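Local coordinates for UDP-galactopyranose mutase (Deinococcus radiodurans, PDB 3HDQ) that interconverts UDP-galactopyranose and UDP-galactofuranose, using FAD as its cofactor, at the interface of chains A and B. Coordinates in Å, arbitrary orientation; residue numbers count along the deposited sequence, not the author numbering. Chains: chain A/B, UDP-galactopyranose mutase.

Contact 1: the interface of chains A and B. Residues chain A 27, 29-30, 54, 249-251; chain B 246, 249-250.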
loop_
_atom_site.group_PDB
_atom_site.type_symbol
_atom_site.label_atom_id
_atom_site.label_comp_id
_atom_site.label_asym_id
_atom_site.label_seq_id
_atom_site.Cartn_x
_atom_site.Cartn_y
_atom_site.Cartn_z
ATOM N N SER A 27 -7.849 23.141 23.145
ATOM C CA SER A 27 -6.947 21.990 23.031
ATOM C C SER A 27 -5.636 22.382 22.350
ATOM O O SER A 27 -5.636 23.013 21.291
ATOM C CB SER A 27 -7.604 20.838 22.261
ATOM O OG SER A 27 -8.393 20.020 23.109
ATOM N N GLY A 29 -3.711 20.017 21.334
ATOM C CA GLY A 29 -3.722 18.999 20.296
ATOM C C GLY A 29 -2.323 18.609 19.855
ATOM O O GLY A 29 -1.406 18.561 20.676
ATOM N N PHE A 30 -2.145 18.347 18.562
ATOM C CA PHE A 30 -0.836 17.923 18.044
ATOM C C PHE A 30 0.229 19.006 18.163
ATOM O O PHE A 30 -0.054 20.194 18.017
ATOM C CB PHE A 30 -0.947 17.479 16.584
ATOM C CG PHE A 30 -1.867 16.310 16.377
ATOM C CD1 PHE A 30 -3.200 16.510 16.038
ATOM C CD2 PHE A 30 -1.403 15.009 16.538
ATOM C CE1 PHE A 30 -4.055 15.428 15.849
ATOM C CE2 PHE A 30 -2.251 13.919 16.357
ATOM C CZ PHE A 30 -3.580 14.126 16.014
ATOM N N ARG A 54 4.045 14.819 19.261
ATOM C CA ARG A 54 2.895 14.225 18.596
ATOM C C ARG A 54 2.703 14.813 17.208
ATOM O O ARG A 54 2.632 16.031 17.035
ATOM C CB ARG A 54 1.634 14.430 19.430
ATOM C CG ARG A 54 1.545 13.484 20.608
ATOM C CD ARG A 54 0.638 14.040 21.677
ATOM N NE ARG A 54 -0.772 13.871 21.355
ATOM C CZ ARG A 54 -1.742 14.586 21.909
ATOM N NH1 ARG A 54 -1.448 15.524 22.802
ATOM N NH2 ARG A 54 -3.004 14.370 21.566
ATOM N N PHE A 249 -10.624 22.819 12.617
ATOM C CA PHE A 249 -11.099 22.149 13.824
ATOM C C PHE A 249 -10.114 21.207 14.516
ATOM O O PHE A 249 -10.273 20.909 15.692
ATOM C CB PHE A 249 -12.448 21.457 13.583
ATOM C CG PHE A 249 -12.420 20.410 12.505
ATOM C CD1 PHE A 249 -12.854 20.705 11.221
ATOM C CD2 PHE A 249 -11.987 19.121 12.782
ATOM C CE1 PHE A 249 -12.843 19.734 10.226
ATOM C CE2 PHE A 249 -11.974 18.149 11.799
ATOM C CZ PHE A 249 -12.403 18.456 10.518
ATOM N N ILE A 250 -9.097 20.732 13.815
ATOM C CA ILE A 250 -8.122 19.897 14.498
ATOM C C ILE A 250 -7.038 20.771 15.104
ATOM O O ILE A 250 -6.330 21.465 14.386
ATOM C CB ILE A 250 -7.482 18.843 13.578
ATOM C CG1 ILE A 250 -8.518 17.831 13.098
ATOM C CG2 ILE A 250 -6.379 18.106 14.318
ATOM C CD1 ILE A 250 -7.909 16.704 12.286
ATOM N N PRO A 251 -6.898 20.734 16.437
ATOM C CA PRO A 251 -5.898 21.553 17.132
ATOM C C PRO A 251 -4.447 21.107 16.882
ATOM O O PRO A 251 -4.127 19.924 17.065
ATOM C CB PRO A 251 -6.263 21.377 18.608
ATOM C CG PRO A 251 -7.000 20.106 18.680
ATOM C CD PRO A 251 -7.697 19.915 17.363
ATOM N N ILE B 246 -8.053 10.590 19.349
ATOM C CA ILE B 246 -8.562 11.778 18.660
ATOM C C ILE B 246 -10.013 12.103 18.982
ATOM O O ILE B 246 -10.555 13.109 18.525
ATOM C CB ILE B 246 -8.376 11.683 17.125
ATOM C CG1 ILE B 246 -8.892 10.349 16.596
ATOM C CG2 ILE B 246 -6.916 11.849 16.766
ATOM C CD1 ILE B 246 -10.359 10.327 16.275
ATOM N N PHE B 249 -11.118 15.594 20.614
ATOM C CA PHE B 249 -10.986 16.892 19.945
ATOM C C PHE B 249 -11.299 16.942 18.447
ATOM O O PHE B 249 -10.969 17.918 17.774
ATOM C CB PHE B 249 -9.610 17.513 20.226
ATOM C CG PHE B 249 -8.452 16.682 19.748
ATOM C CD1 PHE B 249 -7.486 16.245 20.638
ATOM C CD2 PHE B 249 -8.325 16.348 18.412
ATOM C CE1 PHE B 249 -6.416 15.489 20.204
ATOM C CE2 PHE B 249 -7.257 15.589 17.971
ATOM C CZ PHE B 249 -6.302 15.160 18.864
ATOM N N ILE B 250 -11.932 15.903 17.922
ATOM C CA ILE B 250 -12.483 15.990 16.578
ATOM C C ILE B 250 -14.011 15.934 16.658
ATOM O O ILE B 250 -14.565 15.058 17.317
ATOM C CB ILE B 250 -11.925 14.889 15.657
ATOM C CG1 ILE B 250 -10.425 15.112 15.423
ATOM C CG2 ILE B 250 -12.685 14.867 14.346
ATOM C CD1 ILE B 250 -9.804 14.191 14.386
#
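B:Phe249 carries this apolar patch of the two-fold interface, burying 116 Å² against chain A, far more than any other residue here. Its CG sits in the crowded position between the backbone N and the carbonyl carbon (chi1 60°), which sends the ring off its loop and in among A:Pro251, A:Phe30 and A:Arg54. A:Pro251, with 25 Å² buried, crosses the ring obliquely along its root: the pyrrolidine CD lies 3.8 Å from CD2 of B:Phe249, and CG of the proline reaches the ring's CG and the methylene CB of B:Phe249. At the far end A:Phe30 crosses B:Phe249 at about a right angle, its CE1 standing 3.8 Å from CZ of B:Phe249. The guanidinium of A:Arg54 comes tip to tip, with NH2 at the ring edge and in its plane, 3.8 Å from CE1 of B:Phe249; the two planes are 44° apart. From its own chain, the CA of B:Ile246 lies over one face, offset toward the rim. An alanine in place of B:Phe249 would remove the whole ring and would probably leave A:Pro251 and A:Phe30 without their main packing partner in this patch. No polar bond crosses here, so the patch holds by packing. Beside the ring, A:Ile250 and B:Ile250 run side by side, pointing the same way, each with CG1 anti to its carbonyl carbon, and their CD1 methyls meet at 3.8 Å.

Contact 2: the interface of chains A and B. Residues chain A 30, 56, 230, 232-233, 235-238; chain B 237-241, 245.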
loop_
_atom_site.group_PDB
_atom_site.type_symbol
_atom_site.label_atom_id
_atom_site.label_comp_id
_atom_site.label_asym_id
_atom_site.label_seq_id
_atom_site.Cartn_x
_atom_site.Cartn_y
_atom_site.Cartn_z
ATOM N N PHE A 30 -2.145 18.347 18.562
ATOM C CA PHE A 30 -0.836 17.923 18.044
ATOM C C PHE A 30 0.229 19.006 18.163
ATOM O O PHE A 30 -0.054 20.194 18.017
ATOM C CB PHE A 30 -0.947 17.479 16.584
ATOM C CG PHE A 30 -1.867 16.310 16.377
ATOM C CD1 PHE A 30 -3.200 16.510 16.038
ATOM C CD2 PHE A 30 -1.403 15.009 16.538
ATOM C CE1 PHE A 30 -4.055 15.428 15.849
ATOM C CE2 PHE A 30 -2.251 13.919 16.357
ATOM C CZ PHE A 30 -3.580 14.126 16.014
ATOM N N LEU A 56 0.600 14.845 13.452
ATOM C CA LEU A 56 -0.418 14.465 12.498
ATOM C C LEU A 56 0.144 14.805 11.135
ATOM O O LEU A 56 0.472 15.968 10.866
ATOM C CB LEU A 56 -1.732 15.219 12.728
ATOM C CG LEU A 56 -2.813 14.910 11.685
ATOM C CD1 LEU A 56 -3.234 13.452 11.768
ATOM C CD2 LEU A 56 -4.021 15.829 11.836
ATOM N N LEU A 230 7.279 6.275 8.974
ATOM C CA LEU A 230 6.078 6.814 9.605
ATOM C C LEU A 230 5.477 5.840 10.622
ATOM O O LEU A 230 4.326 5.994 11.023
ATOM C CB LEU A 230 5.039 7.164 8.533
ATOM C CG LEU A 230 5.495 8.091 7.399
ATOM C CD1 LEU A 230 4.358 8.342 6.416
ATOM C CD2 LEU A 230 5.993 9.393 7.966
ATOM N N SER A 232 6.325 5.141 13.846
ATOM C CA SER A 232 6.287 5.534 15.255
ATOM C C SER A 232 4.859 5.698 15.781
ATOM O O SER A 232 3.979 6.184 15.070
ATOM C CB SER A 232 7.057 6.836 15.486
ATOM O OG SER A 232 6.713 7.412 16.742
ATOM N N PRO A 233 4.633 5.295 17.035
ATOM C CA PRO A 233 3.365 5.524 17.748
ATOM C C PRO A 233 2.958 7.005 17.807
ATOM O O PRO A 233 1.769 7.287 17.860
ATOM C CB PRO A 233 3.652 5.000 19.156
ATOM C CG PRO A 233 4.749 4.011 18.976
ATOM C CD PRO A 233 5.586 4.506 17.827
ATOM N N ILE A 235 3.121 9.097 15.434
ATOM C CA ILE A 235 2.776 9.604 14.111
ATOM C C ILE A 235 1.390 9.120 13.669
ATOM O O ILE A 235 1.156 7.923 13.531
ATOM C CB ILE A 235 3.851 9.218 13.071
ATOM C CG1 ILE A 235 5.201 9.805 13.477
ATOM C CG2 ILE A 235 3.478 9.726 11.693
ATOM C CD1 ILE A 235 6.299 9.602 12.436
ATOM N N LYS A 236 0.469 10.061 13.481
ATOM C CA LYS A 236 -0.858 9.762 12.956
ATOM C C LYS A 236 -0.871 10.138 11.486
ATOM O O LYS A 236 -0.442 11.235 11.119
ATOM C CB LYS A 236 -1.939 10.550 13.707
ATOM C CG LYS A 236 -1.903 10.385 15.222
ATOM C CD LYS A 236 -1.883 8.921 15.604
ATOM C CE LYS A 236 -1.078 8.712 16.866
ATOM N NZ LYS A 236 -0.774 7.276 17.119
ATOM N N VAL A 237 -1.358 9.233 10.643
ATOM C CA VAL A 237 -1.300 9.446 9.203
ATOM C C VAL A 237 -2.684 9.597 8.584
ATOM O O VAL A 237 -3.496 8.684 8.630
ATOM C CB VAL A 237 -0.581 8.297 8.515
ATOM C CG1 VAL A 237 -0.389 8.613 7.037
ATOM C CG2 VAL A 237 0.749 8.023 9.202
ATOM N N MET A 238 -2.933 10.752 7.985
ATOM C CA MET A 238 -4.242 11.068 7.430
ATOM C C MET A 238 -4.168 11.227 5.907
ATOM O O MET A 238 -3.515 12.140 5.390
ATOM C CB MET A 238 -4.761 12.351 8.070
ATOM C CG MET A 238 -6.244 12.524 8.019
ATOM S SD MET A 238 -6.770 13.887 9.074
ATOM C CE MET A 238 -8.527 13.606 8.963
ATOM N N VAL B 237 -9.213 9.256 5.815
ATOM C CA VAL B 237 -8.700 8.025 6.404
ATOM C C VAL B 237 -7.543 8.355 7.335
ATOM O O VAL B 237 -6.563 8.987 6.930
ATOM C CB VAL B 237 -8.194 7.055 5.299
ATOM C CG1 VAL B 237 -7.766 5.737 5.899
ATOM C CG2 VAL B 237 -9.274 6.853 4.214
ATOM N N MET B 238 -7.653 7.933 8.584
ATOM C CA MET B 238 -6.586 8.160 9.540
ATOM C C MET B 238 -6.089 6.816 10.037
ATOM O O MET B 238 -6.848 6.016 10.587
ATOM C CB MET B 238 -7.085 9.023 10.698
ATOM C CG MET B 238 -5.993 9.599 11.570
ATOM S SD MET B 238 -6.672 10.885 12.641
ATOM C CE MET B 238 -5.270 11.218 13.680
ATOM N N LEU B 239 -4.804 6.572 9.825
ATOM C CA LEU B 239 -4.198 5.281 10.110
ATOM C C LEU B 239 -3.187 5.397 11.237
ATOM O O LEU B 239 -2.807 6.496 11.635
ATOM C CB LEU B 239 -3.515 4.728 8.855
ATOM C CG LEU B 239 -4.474 4.420 7.712
ATOM C CD1 LEU B 239 -3.715 3.906 6.497
ATOM C CD2 LEU B 239 -5.493 3.401 8.173
ATOM N N ASN B 240 -2.751 4.244 11.728
ATOM C CA ASN B 240 -1.859 4.167 12.868
ATOM C C ASN B 240 -2.458 4.893 14.068
ATOM O O ASN B 240 -1.740 5.449 14.897
ATOM C CB ASN B 240 -0.475 4.728 12.514
ATOM C CG ASN B 240 0.602 4.232 13.455
ATOM O OD1 ASN B 240 0.560 3.082 13.897
ATOM N ND2 ASN B 240 1.564 5.095 13.780
ATOM N N THR B 241 -3.783 4.862 14.164
ATOM C CA THR B 241 -4.494 5.724 15.101
ATOM C C THR B 241 -5.587 5.041 15.930
ATOM O O THR B 241 -6.579 4.537 15.401
ATOM C CB THR B 241 -5.119 6.928 14.360
ATOM O OG1 THR B 241 -4.080 7.714 13.760
ATOM C CG2 THR B 241 -5.896 7.793 15.332
ATOM N N GLU B 245 -7.428 8.366 20.833
ATOM C CA GLU B 245 -6.415 9.403 20.724
ATOM C C GLU B 245 -6.965 10.682 20.109
ATOM O O GLU B 245 -6.391 11.747 20.298
ATOM C CB GLU B 245 -5.224 8.936 19.880
ATOM C CG GLU B 245 -4.586 7.599 20.278
ATOM C CD GLU B 245 -3.363 7.267 19.406
ATOM O OE1 GLU B 245 -3.463 6.420 18.475
ATOM O OE2 GLU B 245 -2.302 7.880 19.642
#
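Two strands 235-239, one from each chain, meet antiparallel here, and the backbone bonding comes first. A:Val237 pairs with B:Leu239: the amide N of B:Leu239 gives a nearly straight hydrogen bond to O of A:Val237 (2.8 Å), in the carbonyl plane. The return bond, from N of A:Val237 to O of B:Leu239, is longer at 3.3 Å, and its donor stands above the carbonyl plane. That same oxygen also accepts from the hydroxyl OG1 of B:Thr241. A:Met238 pairs with B:Met238 as the second bridge.

Side-chain polar contacts extend the join beyond the strand end. B:Asn240, with CG anti to its backbone N (chi1 -159°), turns its amide ND2 onto O of A:Ile235 at 2.9 Å, the acceptor lying in the carboxamide plane; a weaker bond runs from ND2 to O of A:Ser232. A:Lys236, its chain bent at chi2 and chi3, brings its ammonium to O of B:Asn240 (NZ to O 3.0 Å), nearly along the carbonyl axis. Within chain A, NZ also bonds to O of A:Pro233 at 2.6 Å, which would tend to fix where the lysine ends. The salt bridge to B:Glu245, whose chain crosses at about a right angle, spans 3.0 Å from NZ to OE2, and the two acceptor carbonyls would be likely to favour a charged ammonium.

Apolar packing gathers round B:Met238, extended beyond CG: its methyl CE points tip to tip at A:Phe30, touches CB of A:Lys236, whose chain it crosses obliquely, and reaches CD1 of A:Leu56 at 3.6 Å.

Contact 1 and contact 2 are neighbouring patches of one two-fold interface, the centres of their C-alpha atoms about 12 Å apart. A:Phe30 joins them: the far end of its ring touches B:Phe249 of the loop in contact 1 and B:Met238 of the strand in contact 2. On the B side, the short helix 243-246 also serves both, with B:Ile246 in contact 1 and B:Glu245 in contact 2. Contact 1 is purely packing, while contact 2 adds paired backbone and charge, so the two differ in kind. Together with their symmetry twins they suggest a dimer, though the structure alone does not show that it forms in solution.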